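Local coordinates for protein amidohydrolase (Xanthomonas campestris pv. campestris, PDB 4DZH) that probably removes the amino group from adenosine-type substrates such as 5'-methylthioadenosine by hydrolysis, using a zinc ion held in a TIM-barrel active site, at residues L227-T232 with L261-M266; S283-P288 with N310-T315; D380-D385 with H408-V413. All blocks are in the same frame, centred on the assembly; numbering follows the deposited sequence.

In the fold
Contacts 1, 2 and 3 follow one another along the chain, each closing before the next opens. The first two belong to one parallel sheet, ordered 225-229, 261-265, 283-286, 310-313, which forms the later half of the TIM barrel; their centres are about 9 Å apart, and strands 261-265 and 283-286 are direct neighbours. Backbone bonds probably join them, from A263 N to S283 O and from H265 N to V285 O. Contact 3 lies about 22 Å from contact 2 and about 30 Å from contact 1, centre to centre, where strands 381-385 and 410-415 pair antiparallel in a mixed sheet that includes strand 69-80. Contact 1 holds part of the zinc site, whereas contact 3 lies away from the metal sites.

Contact 1. Residues L227-T232 with L261-M266; sequences LHTHET and LIAVHM. With ZN (zinc ion), chain E.
Two neighbouring parallel strands of the TIM barrel, 225-229 and 261-265, run side by side from L227 with A263 to T229 with H265; the C-terminal end of the first supplies a zinc ligand, H228, as in other amidohydrolases, and that of the second places H265 beside the metal-bound water. The tight part is the backbone ladder. L227 N gives a nearly straight bond to I262 O, and T229 N bonds to V264 O at 2.9 Å. L227 O is gripped twice: V264 N and the hydroxyl OG1 of T229 reach it from opposite faces of its carbonyl plane. Packing continues beside the helix 247-254, where T229 CG2 lies 3.6 Å from M266 SD and L227 CB touches CD1 of L261.

The metal side is packed as well but holds water; looser is the partly exposed turn at E231, beyond the strand, where the last rung, M266 N to T229 O, is bent (132°). H228 NE2 binds the zinc ion at 2.2 Å, a site completed by H79, H81, D316 and a water, while H228 ND1 is bonded to the carbonyl of H201, which fixes the ring's rotation. The rings of H228 and H265 meet rim to rim, their planes only 8° apart. H265 is sandwiched between V264 CG1, centred over one face, and the carboxylate of E231, stacked nearly parallel on the other without a hydrogen bond. CG of E231 stands anti to the backbone N (chi1 -179°), the chain extended. At the ring's edge and in its plane, NE2 of H265 holds the zinc-bound water at 2.7 Å.

Contact 2. Residues S283-P288 with N310-T315; sequences SVVHCP and NLAIGT
Four backbone hydrogen bonds join strands 283-286 and 310-313, parallel neighbours in the TIM barrel, and an amide adds a fifth bond at one end. V284 N bonds to N310 O, A312 N to V284 O, H286 N to A312 O at 2.8 Å, and G314 N to H286 O, so that the ladder passes beyond the strand 310-313 into the loop that follows. At the opposite end ND2 of N310 donates to S283 OG over 3.0 Å, with the hydroxyl tilted 21° from the amide plane. That same nitrogen is also bonded to the carbonyl of G359, and S283 OG meets a glycerol, probably from the crystallisation liquor.

Outward from the ladder, the two faces differ. On the face of V284, H286, L311 and I313, CG1 of V284 approaches CD1 of L311 at 4.1 Å, and helices 326-341 and 349-363 cover I313. The ring of H286 has CD of P288 over the centre of one face. On the other face V285 and A312 both lie against A78 of the strand 69-80, with V285 CG2 4.2 Å from A312 CB. Having CG1 anti to its backbone N (chi1 -178°), V285 uses its two methyls differently: CG2 meets A312, while CG1 reaches the glycine backbone, 3.7 Å from G314 N.

Contact 3. Residues D380-D385 with H408-V413; sequences DLVCVD and HQVTDV
With its CG turned beside the backbone N (chi1 -61°) and the chain extended from there, Q409 carries its amide to the end of the neighbouring strand, where NE2 makes a short but bent, weak bond of 2.8 Å to D385 O. The same nitrogen also bonds to T391 OG1, while OE1 takes the backbone NH of G406. T411 holds OG1 between its backbone N and carbonyl carbon (chi1 58°), which points the hydroxyl at OD2 of D412 from above the carboxylate plane; R66 forms a salt bridge to that same oxygen.

T411 and D412 belong to an antiparallel pair interrupted by a beta bulge, T411 being the extra residue between C383-D412 and V384-V410. Strand 381-385 also pairs antiparallel with strand 69-80, linking 410-415 to the sheet that runs into the barrel, away from the metal sites. C383 N bonds to D412 O at 2.9 Å, T411 N to C383 O, and D385 N to Q409 O. At the bulge D412 N is buried by the contact without a hydrogen-bond partner. V382, V384, V410 and V413 share one face, with V410 and V413 against strand 418-422; the side chains of V382 and V410 cross at about a right angle, CG1 to CG1 3.8 Å, and V382 CG2 lies alongside CG2 of V413.

Contact 1. Residues L227-T232 with L261-M266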
ATOM      1  N   LEU A 227       9.265  14.311 -19.132  1.00 18.14           N
ATOM      2  CA  LEU A 227      10.496  13.564 -19.413  1.00 19.40           C
ATOM      3  C   LEU A 227      10.945  12.661 -18.268  1.00 17.73           C
ATOM      4  O   LEU A 227      11.223  13.142 -17.154  1.00 19.92           O
ATOM      5  CB  LEU A 227      11.613  14.550 -19.725  1.00 20.67           C
ATOM      6  CG  LEU A 227      13.033  14.035 -19.923  1.00 20.76           C
ATOM      7  CD1 LEU A 227      13.085  13.247 -21.196  1.00 20.98           C
ATOM      8  CD2 LEU A 227      14.029  15.231 -20.012  1.00 28.58           C
ATOM      9  N   HIS A 228      11.064  11.360 -18.524  1.00 19.45           N
ATOM     10  CA  HIS A 228      11.780  10.496 -17.573  1.00 18.51           C
ATOM     11  C   HIS A 228      13.205  10.996 -17.381  1.00 19.49           C
ATOM     12  O   HIS A 228      13.974  11.018 -18.357  1.00 20.75           O
ATOM     13  CB  HIS A 228      11.855   9.044 -18.049  1.00 18.73           C
ATOM     14  CG  HIS A 228      10.531   8.377 -18.273  1.00 17.27           C
ATOM     15  ND1 HIS A 228      10.106   8.026 -19.532  1.00 18.67           N
ATOM     16  CD2 HIS A 228       9.607   7.883 -17.409  1.00 20.20           C
ATOM     17  CE1 HIS A 228       8.954   7.383 -19.441  1.00 18.14           C
ATOM     18  NE2 HIS A 228       8.624   7.282 -18.168  1.00 15.09           N
ATOM     19  N   THR A 229      13.583  11.350 -16.155  1.00 20.01           N
ATOM     20  CA  THR A 229      14.889  11.999 -15.927  1.00 20.59           C
ATOM     21  C   THR A 229      15.629  11.427 -14.714  1.00 23.29           C
ATOM     22  O   THR A 229      15.103  11.435 -13.590  1.00 19.89           O
ATOM     23  CB  THR A 229      14.686  13.507 -15.698  1.00 19.10           C
ATOM     24  OG1 THR A 229      13.899  14.076 -16.752  1.00 23.47           O
ATOM     25  CG2 THR A 229      16.048  14.272 -15.640  1.00 21.62           C
ATOM     26  N   HIS A 230      16.875  10.964 -14.896  1.00 23.46           N
ATOM     27  CA  HIS A 230      17.671  10.476 -13.759  1.00 23.29           C
ATOM     28  C   HIS A 230      16.974   9.340 -12.978  1.00 25.73           C
ATOM     29  O   HIS A 230      17.006   9.268 -11.731  1.00 24.93           O
ATOM     30  CB  HIS A 230      18.092  11.616 -12.799  1.00 23.34           C
ATOM     31  CG  HIS A 230      19.252  12.424 -13.298  1.00 25.11           C
ATOM     32  ND1 HIS A 230      20.247  12.870 -12.456  1.00 27.25           N
ATOM     33  CD2 HIS A 230      19.558  12.882 -14.536  1.00 27.51           C
ATOM     34  CE1 HIS A 230      21.138  13.554 -13.163  1.00 27.91           C
ATOM     35  NE2 HIS A 230      20.740  13.580 -14.423  1.00 27.28           N
ATOM     36  N   GLU A 231      16.359   8.443 -13.734  1.00 21.86           N
ATOM     37  CA  GLU A 231      15.638   7.344 -13.147  1.00 21.18           C
ATOM     38  C   GLU A 231      16.578   6.274 -12.565  1.00 20.54           C
ATOM     39  O   GLU A 231      16.264   5.599 -11.586  1.00 22.63           O
ATOM     40  CB  GLU A 231      14.675   6.740 -14.188  1.00 17.92           C
ATOM     41  CG  GLU A 231      13.870   5.580 -13.580  1.00 20.99           C
ATOM     42  CD  GLU A 231      12.854   4.979 -14.524  1.00 24.86           C
ATOM     43  OE1 GLU A 231      12.935   5.262 -15.730  1.00 27.12           O
ATOM     44  OE2 GLU A 231      11.954   4.246 -14.024  1.00 19.47           O
ATOM     45  N   THR A 232      17.770   6.114 -13.169  1.00 22.50           N
ATOM     46  CA  THR A 232      18.641   5.032 -12.732  1.00 21.87           C
ATOM     47  C   THR A 232      20.104   5.475 -12.699  1.00 24.09           C
ATOM     48  O   THR A 232      20.470   6.424 -13.409  1.00 23.92           O
ATOM     49  CB  THR A 232      18.543   3.765 -13.630  1.00 26.09           C
ATOM     50  OG1 THR A 232      19.021   4.047 -14.944  1.00 25.77           O
ATOM     51  CG2 THR A 232      17.104   3.242 -13.738  1.00 20.03           C
ATOM     52  N   LEU A 261       9.373  22.034 -17.594  1.00 25.27           N
ATOM     53  CA  LEU A 261       9.852  20.656 -17.433  1.00 26.64           C
ATOM     54  C   LEU A 261       9.151  19.913 -16.318  1.00 25.01           C
ATOM     55  O   LEU A 261       9.172  20.341 -15.169  1.00 25.42           O
ATOM     56  CB  LEU A 261      11.360  20.607 -17.165  1.00 28.72           C
ATOM     57  CG  LEU A 261      12.028  19.222 -17.074  1.00 28.71           C
ATOM     58  CD1 LEU A 261      11.815  18.378 -18.362  1.00 22.49           C
ATOM     59  CD2 LEU A 261      13.536  19.309 -16.730  1.00 29.29           C
ATOM     60  N   ILE A 262       8.575  18.771 -16.667  1.00 19.72           N
ATOM     61  CA  ILE A 262       8.071  17.824 -15.682  1.00 23.42           C
ATOM     62  C   ILE A 262       9.050  16.658 -15.646  1.00 19.90           C
ATOM     63  O   ILE A 262       9.080  15.841 -16.582  1.00 20.40           O
ATOM     64  CB  ILE A 262       6.668  17.307 -16.096  1.00 20.27           C
ATOM     65  CG1 ILE A 262       5.725  18.463 -16.450  1.00 21.36           C
ATOM     66  CG2 ILE A 262       6.111  16.402 -14.991  1.00 16.76           C
ATOM     67  CD1 ILE A 262       4.403  18.011 -17.141  1.00 23.08           C
ATOM     68  N   ALA A 263       9.876  16.579 -14.598  1.00 18.09           N
ATOM     69  CA  ALA A 263      10.949  15.603 -14.541  1.00 19.29           C
ATOM     70  C   ALA A 263      10.510  14.406 -13.721  1.00 20.15           C
ATOM     71  O   ALA A 263      10.301  14.510 -12.511  1.00 20.68           O
ATOM     72  CB  ALA A 263      12.194  16.237 -13.895  1.00 24.19           C
ATOM     73  N   VAL A 264      10.415  13.261 -14.371  1.00 19.58           N
ATOM     74  CA  VAL A 264       9.859  12.076 -13.698  1.00 17.39           C
ATOM     75  C   VAL A 264      10.940  11.163 -13.130  1.00 20.39           C
ATOM     76  O   VAL A 264      11.985  10.922 -13.762  1.00 19.37           O
ATOM     77  CB  VAL A 264       8.978  11.311 -14.683  1.00 18.08           C
ATOM     78  CG1 VAL A 264       8.276  10.136 -13.967  1.00 16.03           C
ATOM     79  CG2 VAL A 264       7.933  12.279 -15.274  1.00 15.83           C
ATOM     80  N   HIS A 265      10.725  10.715 -11.900  1.00 17.04           N
ATOM     81  CA  HIS A 265      11.560   9.723 -11.190  1.00 16.10           C
ATOM     82  C   HIS A 265      12.630  10.375 -10.351  1.00 19.52           C
ATOM     83  O   HIS A 265      12.547  10.428  -9.132  1.00 20.38           O
ATOM     84  CB  HIS A 265      12.098   8.590 -12.078  1.00 18.87           C
ATOM     85  CG  HIS A 265      11.015   7.741 -12.701  1.00 18.78           C
ATOM     86  ND1 HIS A 265      10.073   7.051 -11.957  1.00 17.25           N
ATOM     87  CD2 HIS A 265      10.750   7.449 -14.003  1.00 19.20           C
ATOM     88  CE1 HIS A 265       9.268   6.379 -12.771  1.00 17.88           C
ATOM     89  NE2 HIS A 265       9.642   6.625 -14.019  1.00 17.60           N
ATOM     90  N   MET A 266      13.650  10.860 -11.036  1.00 20.17           N
ATOM     91  CA  MET A 266      14.649  11.704 -10.389  1.00 23.63           C
ATOM     92  C   MET A 266      15.207  11.031  -9.123  1.00 19.71           C
ATOM     93  O   MET A 266      15.263  11.675  -8.055  1.00 24.32           O
ATOM     94  CB  MET A 266      14.026  13.096 -10.124  1.00 22.74           C
ATOM     95  CG  MET A 266      13.655  13.892 -11.386  1.00 20.53           C
ATOM     96  SD  MET A 266      15.139  14.628 -12.131  1.00 25.27           S
ATOM     97  CE  MET A 266      15.020  16.297 -11.434  1.00 24.35           C
TER
HETATM   98 ZN    ZN E 504       7.266   6.056 -17.002  1.00 17.64          ZN
HETATM   99  O   HOH W   1       8.854   5.124 -16.164  1.00 18.19           O

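Contact 2. Residues S283-P288 with N310-T315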
ATOM      1  N   SER A 283       9.079  20.928 -12.170  1.00 23.34           N
ATOM      2  CA  SER A 283       8.344  19.995 -11.294  1.00 23.85           C
ATOM      3  C   SER A 283       8.968  18.603 -11.319  1.00 23.01           C
ATOM      4  O   SER A 283       9.424  18.125 -12.355  1.00 22.76           O
ATOM      5  CB  SER A 283       6.875  19.905 -11.681  1.00 25.71           C
ATOM      6  OG  SER A 283       6.201  21.140 -11.505  1.00 25.82           O
ATOM      7  N   VAL A 284       8.986  17.944 -10.167  1.00 21.06           N
ATOM      8  CA  VAL A 284       9.445  16.558 -10.080  1.00 18.47           C
ATOM      9  C   VAL A 284       8.217  15.684  -9.800  1.00 21.33           C
ATOM     10  O   VAL A 284       7.437  15.971  -8.871  1.00 21.75           O
ATOM     11  CB  VAL A 284      10.521  16.369  -8.989  1.00 19.92           C
ATOM     12  CG1 VAL A 284      10.842  14.931  -8.796  1.00 17.68           C
ATOM     13  CG2 VAL A 284      11.819  17.073  -9.448  1.00 23.57           C
ATOM     14  N   VAL A 285       8.053  14.638 -10.597  1.00 15.14           N
ATOM     15  CA  VAL A 285       7.052  13.593 -10.259  1.00 14.64           C
ATOM     16  C   VAL A 285       7.730  12.381  -9.620  1.00 17.34           C
ATOM     17  O   VAL A 285       8.576  11.697 -10.223  1.00 17.17           O
ATOM     18  CB  VAL A 285       6.303  13.138 -11.500  1.00 14.51           C
ATOM     19  CG1 VAL A 285       5.252  12.097 -11.056  1.00 14.94           C
ATOM     20  CG2 VAL A 285       5.641  14.337 -12.196  1.00 15.66           C
ATOM     21  N   HIS A 286       7.302  12.081  -8.390  1.00 16.30           N
ATOM     22  CA  HIS A 286       7.797  10.966  -7.606  1.00 15.88           C
ATOM     23  C   HIS A 286       6.894   9.750  -7.792  1.00 16.45           C
ATOM     24  O   HIS A 286       5.685   9.834  -7.574  1.00 17.25           O
ATOM     25  CB  HIS A 286       7.851  11.437  -6.145  1.00 17.85           C
ATOM     26  CG  HIS A 286       8.406  10.443  -5.167  1.00 17.54           C
ATOM     27  ND1 HIS A 286       9.436   9.560  -5.454  1.00 16.36           N
ATOM     28  CD2 HIS A 286       8.075  10.212  -3.870  1.00 16.73           C
ATOM     29  CE1 HIS A 286       9.699   8.832  -4.384  1.00 20.10           C
ATOM     30  NE2 HIS A 286       8.891   9.211  -3.405  1.00 20.11           N
ATOM     31  N   CYS A 287       7.499   8.645  -8.209  1.00 17.40           N
ATOM     32  CA  CYS A 287       6.840   7.353  -8.447  1.00 13.28           C
ATOM     33  C   CYS A 287       7.526   6.300  -7.552  1.00 14.35           C
ATOM     34  O   CYS A 287       8.290   5.431  -8.015  1.00 15.58           O
ATOM     35  CB  CYS A 287       6.986   6.973  -9.924  1.00 17.85           C
ATOM     36  SG  CYS A 287       6.258   8.172 -11.058  1.00 16.35           S
ATOM     37  N   PRO A 288       7.261   6.352  -6.245  1.00 16.92           N
ATOM     38  CA  PRO A 288       8.043   5.509  -5.334  1.00 16.70           C
ATOM     39  C   PRO A 288       7.871   4.001  -5.541  1.00 14.84           C
ATOM     40  O   PRO A 288       8.806   3.222  -5.409  1.00 16.34           O
ATOM     41  CB  PRO A 288       7.523   5.918  -3.941  1.00 17.17           C
ATOM     42  CG  PRO A 288       6.161   6.617  -4.204  1.00 14.85           C
ATOM     43  CD  PRO A 288       6.333   7.280  -5.549  1.00 15.27           C
ATOM     44  N   ASN A 310       8.422  22.115  -6.718  1.00 24.36           N
ATOM     45  CA  ASN A 310       7.066  21.576  -6.865  1.00 22.03           C
ATOM     46  C   ASN A 310       7.075  20.049  -7.041  1.00 24.27           C
ATOM     47  O   ASN A 310       7.657  19.546  -7.988  1.00 22.24           O
ATOM     48  CB  ASN A 310       6.299  22.224  -7.991  1.00 22.03           C
ATOM     49  CG  ASN A 310       4.874  21.743  -8.026  1.00 27.21           C
ATOM     50  OD1 ASN A 310       4.076  22.060  -7.129  1.00 28.91           O
ATOM     51  ND2 ASN A 310       4.556  20.935  -9.017  1.00 23.69           N
ATOM     52  N   LEU A 311       6.463  19.321  -6.099  1.00 24.50           N
ATOM     53  CA  LEU A 311       6.515  17.850  -6.091  1.00 21.52           C
ATOM     54  C   LEU A 311       5.127  17.269  -6.354  1.00 19.91           C
ATOM     55  O   LEU A 311       4.142  17.663  -5.720  1.00 21.71           O
ATOM     56  CB  LEU A 311       7.037  17.320  -4.754  1.00 19.16           C
ATOM     57  CG  LEU A 311       7.394  15.833  -4.594  1.00 24.49           C
ATOM     58  CD1 LEU A 311       8.610  15.462  -5.429  1.00 31.22           C
ATOM     59  CD2 LEU A 311       7.613  15.444  -3.176  1.00 26.78           C
ATOM     60  N   ALA A 312       5.072  16.340  -7.313  1.00 17.47           N
ATOM     61  CA  ALA A 312       3.853  15.569  -7.588  1.00 15.22           C
ATOM     62  C   ALA A 312       4.108  14.083  -7.418  1.00 14.98           C
ATOM     63  O   ALA A 312       5.243  13.628  -7.221  1.00 18.42           O
ATOM     64  CB  ALA A 312       3.405  15.877  -9.012  1.00 16.66           C
ATOM     65  N   ILE A 313       3.021  13.289  -7.500  1.00 15.41           N
ATOM     66  CA  ILE A 313       3.090  11.860  -7.271  1.00 15.09           C
ATOM     67  C   ILE A 313       2.421  11.165  -8.455  1.00 13.76           C
ATOM     68  O   ILE A 313       1.399  11.630  -8.964  1.00 14.84           O
ATOM     69  CB  ILE A 313       2.388  11.493  -5.932  1.00 14.59           C
ATOM     70  CG1 ILE A 313       3.172  12.082  -4.756  1.00 18.44           C
ATOM     71  CG2 ILE A 313       2.266   9.946  -5.761  1.00 13.46           C
ATOM     72  CD1 ILE A 313       2.489  11.952  -3.402  1.00 19.83           C
ATOM     73  N   GLY A 314       3.054  10.097  -8.918  1.00 14.27           N
ATOM     74  CA  GLY A 314       2.501   9.303 -10.007  1.00 14.99           C
ATOM     75  C   GLY A 314       2.736   7.809  -9.743  1.00 13.52           C
ATOM     76  O   GLY A 314       3.569   7.401  -8.903  1.00 13.87           O
ATOM     77  N   THR A 315       2.049   6.956 -10.484  1.00 14.02           N
ATOM     78  CA  THR A 315       2.115   5.512 -10.260  1.00 12.87           C
ATOM     79  C   THR A 315       3.052   4.792 -11.259  1.00 12.88           C
ATOM     80  O   THR A 315       3.453   3.653 -10.981  1.00 13.87           O
ATOM     81  CB  THR A 315       0.707   4.817 -10.311  1.00 13.35           C
ATOM     82  OG1 THR A 315       0.097   5.088 -11.589  1.00 13.05           O
ATOM     83  CG2 THR A 315      -0.225   5.306  -9.157  1.00 13.16           C
TER

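Contact 3. Residues D380-D385 with H408-V413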
ATOM      1  N   ASP A 380     -13.711  19.014  -9.645  1.00 17.18           N
ATOM      2  CA  ASP A 380     -13.122  17.659  -9.626  1.00 17.16           C
ATOM      3  C   ASP A 380     -12.965  17.272  -8.142  1.00 17.97           C
ATOM      4  O   ASP A 380     -12.041  17.756  -7.444  1.00 18.16           O
ATOM      5  CB  ASP A 380     -11.746  17.660 -10.272  1.00 14.84           C
ATOM      6  CG  ASP A 380     -11.762  17.923 -11.807  1.00 19.29           C
ATOM      7  OD1 ASP A 380     -12.767  18.375 -12.398  1.00 18.53           O
ATOM      8  OD2 ASP A 380     -10.702  17.626 -12.426  1.00 20.91           O
ATOM      9  N   LEU A 381     -13.859  16.410  -7.678  1.00 16.62           N
ATOM     10  CA  LEU A 381     -14.050  16.175  -6.245  1.00 17.51           C
ATOM     11  C   LEU A 381     -14.243  14.698  -5.970  1.00 14.22           C
ATOM     12  O   LEU A 381     -14.791  13.977  -6.826  1.00 17.52           O
ATOM     13  CB  LEU A 381     -15.294  16.909  -5.761  1.00 19.91           C
ATOM     14  CG  LEU A 381     -15.267  18.414  -6.028  1.00 19.73           C
ATOM     15  CD1 LEU A 381     -16.619  19.033  -5.774  1.00 20.75           C
ATOM     16  CD2 LEU A 381     -14.218  19.036  -5.147  1.00 17.14           C
ATOM     17  N   VAL A 382     -13.839  14.311  -4.772  1.00 15.74           N
ATOM     18  CA  VAL A 382     -13.947  12.916  -4.322  1.00 16.97           C
ATOM     19  C   VAL A 382     -14.473  12.859  -2.882  1.00 15.40           C
ATOM     20  O   VAL A 382     -13.989  13.591  -2.000  1.00 16.84           O
ATOM     21  CB  VAL A 382     -12.559  12.241  -4.421  1.00 16.06           C
ATOM     22  CG1 VAL A 382     -12.646  10.805  -3.812  1.00 21.25           C
ATOM     23  CG2 VAL A 382     -12.142  12.153  -5.875  1.00 19.74           C
ATOM     24  N   CYS A 383     -15.421  11.942  -2.656  1.00 18.49           N
ATOM     25  CA  CYS A 383     -15.914  11.606  -1.308  1.00 17.51           C
ATOM     26  C   CYS A 383     -15.228  10.311  -0.891  1.00 17.15           C
ATOM     27  O   CYS A 383     -15.313   9.325  -1.623  1.00 19.79           O
ATOM     28  CB  CYS A 383     -17.427  11.382  -1.315  1.00 20.96           C
ATOM     29  SG  CYS A 383     -18.344  12.948  -1.251  1.00 25.88           S
ATOM     30  N   VAL A 384     -14.593  10.344   0.268  1.00 16.05           N
ATOM     31  CA  VAL A 384     -13.957   9.139   0.846  1.00 14.58           C
ATOM     32  C   VAL A 384     -14.769   8.803   2.092  1.00 19.43           C
ATOM     33  O   VAL A 384     -14.784   9.603   3.025  1.00 19.84           O
ATOM     34  CB  VAL A 384     -12.474   9.419   1.223  1.00 15.53           C
ATOM     35  CG1 VAL A 384     -11.812   8.118   1.680  1.00 15.65           C
ATOM     36  CG2 VAL A 384     -11.738   9.918   0.017  1.00 19.66           C
ATOM     37  N   ASP A 385     -15.396   7.621   2.116  1.00 20.15           N
ATOM     38  CA  ASP A 385     -16.095   7.153   3.333  1.00 22.88           C
ATOM     39  C   ASP A 385     -15.078   6.974   4.438  1.00 24.42           C
ATOM     40  O   ASP A 385     -14.126   6.226   4.238  1.00 33.00           O
ATOM     41  CB  ASP A 385     -16.779   5.824   3.055  1.00 21.82           C
ATOM     42  CG  ASP A 385     -17.452   5.254   4.286  1.00 27.60           C
ATOM     43  OD1 ASP A 385     -17.993   6.059   5.084  1.00 24.28           O
ATOM     44  OD2 ASP A 385     -17.401   4.014   4.461  1.00 32.17           O
ATOM     45  N   HIS A 408     -10.667   1.712  -1.879  1.00 16.63           N
ATOM     46  CA  HIS A 408     -12.022   1.185  -2.006  1.00 16.25           C
ATOM     47  C   HIS A 408     -12.957   2.001  -1.133  1.00 20.18           C
ATOM     48  O   HIS A 408     -14.182   1.818  -1.229  1.00 17.88           O
ATOM     49  CB  HIS A 408     -12.039  -0.270  -1.551  1.00 16.10           C
ATOM     50  CG  HIS A 408     -11.665  -0.423  -0.111  1.00 19.64           C
ATOM     51  ND1 HIS A 408     -10.354  -0.400   0.332  1.00 24.32           N
ATOM     52  CD2 HIS A 408     -12.430  -0.576   1.000  1.00 24.42           C
ATOM     53  CE1 HIS A 408     -10.326  -0.543   1.651  1.00 22.54           C
ATOM     54  NE2 HIS A 408     -11.572  -0.652   2.081  1.00 30.44           N
ATOM     55  N   GLN A 409     -12.417   2.909  -0.316  1.00 14.60           N
ATOM     56  CA  GLN A 409     -13.293   3.782   0.471  1.00 18.37           C
ATOM     57  C   GLN A 409     -13.775   4.979  -0.319  1.00 19.75           C
ATOM     58  O   GLN A 409     -14.565   5.778   0.199  1.00 15.70           O
ATOM     59  CB  GLN A 409     -12.613   4.245   1.725  1.00 14.05           C
ATOM     60  CG  GLN A 409     -12.262   3.013   2.613  1.00 18.02           C
ATOM     61  CD  GLN A 409     -11.647   3.427   3.895  1.00 21.23           C
ATOM     62  OE1 GLN A 409     -10.481   3.111   4.157  1.00 23.66           O
ATOM     63  NE2 GLN A 409     -12.420   4.113   4.741  1.00 21.98           N
ATOM     64  N   VAL A 410     -13.248   5.165  -1.525  1.00 15.52           N
ATOM     65  CA  VAL A 410     -13.828   6.191  -2.400  1.00 13.95           C
ATOM     66  C   VAL A 410     -15.247   5.807  -2.781  1.00 19.19           C
ATOM     67  O   VAL A 410     -15.477   4.718  -3.315  1.00 19.94           O
ATOM     68  CB  VAL A 410     -12.951   6.364  -3.679  1.00 14.61           C
ATOM     69  CG1 VAL A 410     -13.631   7.281  -4.706  1.00 18.64           C
ATOM     70  CG2 VAL A 410     -11.544   6.906  -3.275  1.00 18.28           C
ATOM     71  N   THR A 411     -16.224   6.678  -2.546  1.00 17.40           N
ATOM     72  CA  THR A 411     -17.601   6.331  -2.903  1.00 17.93           C
ATOM     73  C   THR A 411     -18.206   7.155  -4.017  1.00 18.63           C
ATOM     74  O   THR A 411     -19.006   6.660  -4.796  1.00 18.66           O
ATOM     75  CB  THR A 411     -18.531   6.441  -1.690  1.00 19.35           C
ATOM     76  OG1 THR A 411     -18.466   7.772  -1.161  1.00 22.35           O
ATOM     77  CG2 THR A 411     -18.107   5.423  -0.594  1.00 20.75           C
ATOM     78  N   ASP A 412     -17.754   8.389  -4.136  1.00 19.15           N
ATOM     79  CA  ASP A 412     -18.282   9.267  -5.182  1.00 17.71           C
ATOM     80  C   ASP A 412     -17.172  10.134  -5.779  1.00 14.83           C
ATOM     81  O   ASP A 412     -16.293  10.579  -5.058  1.00 18.85           O
ATOM     82  CB  ASP A 412     -19.408  10.160  -4.641  1.00 20.44           C
ATOM     83  CG  ASP A 412     -20.565   9.346  -3.998  1.00 20.78           C
ATOM     84  OD1 ASP A 412     -21.525   8.947  -4.706  1.00 23.02           O
ATOM     85  OD2 ASP A 412     -20.481   9.079  -2.788  1.00 25.77           O
ATOM     86  N   VAL A 413     -17.293  10.338  -7.074  1.00 14.43           N
ATOM     87  CA  VAL A 413     -16.320  11.099  -7.851  1.00 16.15           C
ATOM     88  C   VAL A 413     -17.029  11.962  -8.882  1.00 15.71           C
ATOM     89  O   VAL A 413     -17.913  11.488  -9.638  1.00 18.54           O
ATOM     90  CB  VAL A 413     -15.411  10.128  -8.604  1.00 16.11           C
ATOM     91  CG1 VAL A 413     -14.493  10.909  -9.559  1.00 18.69           C
ATOM     92  CG2 VAL A 413     -14.613   9.319  -7.606  1.00 18.15           C
TER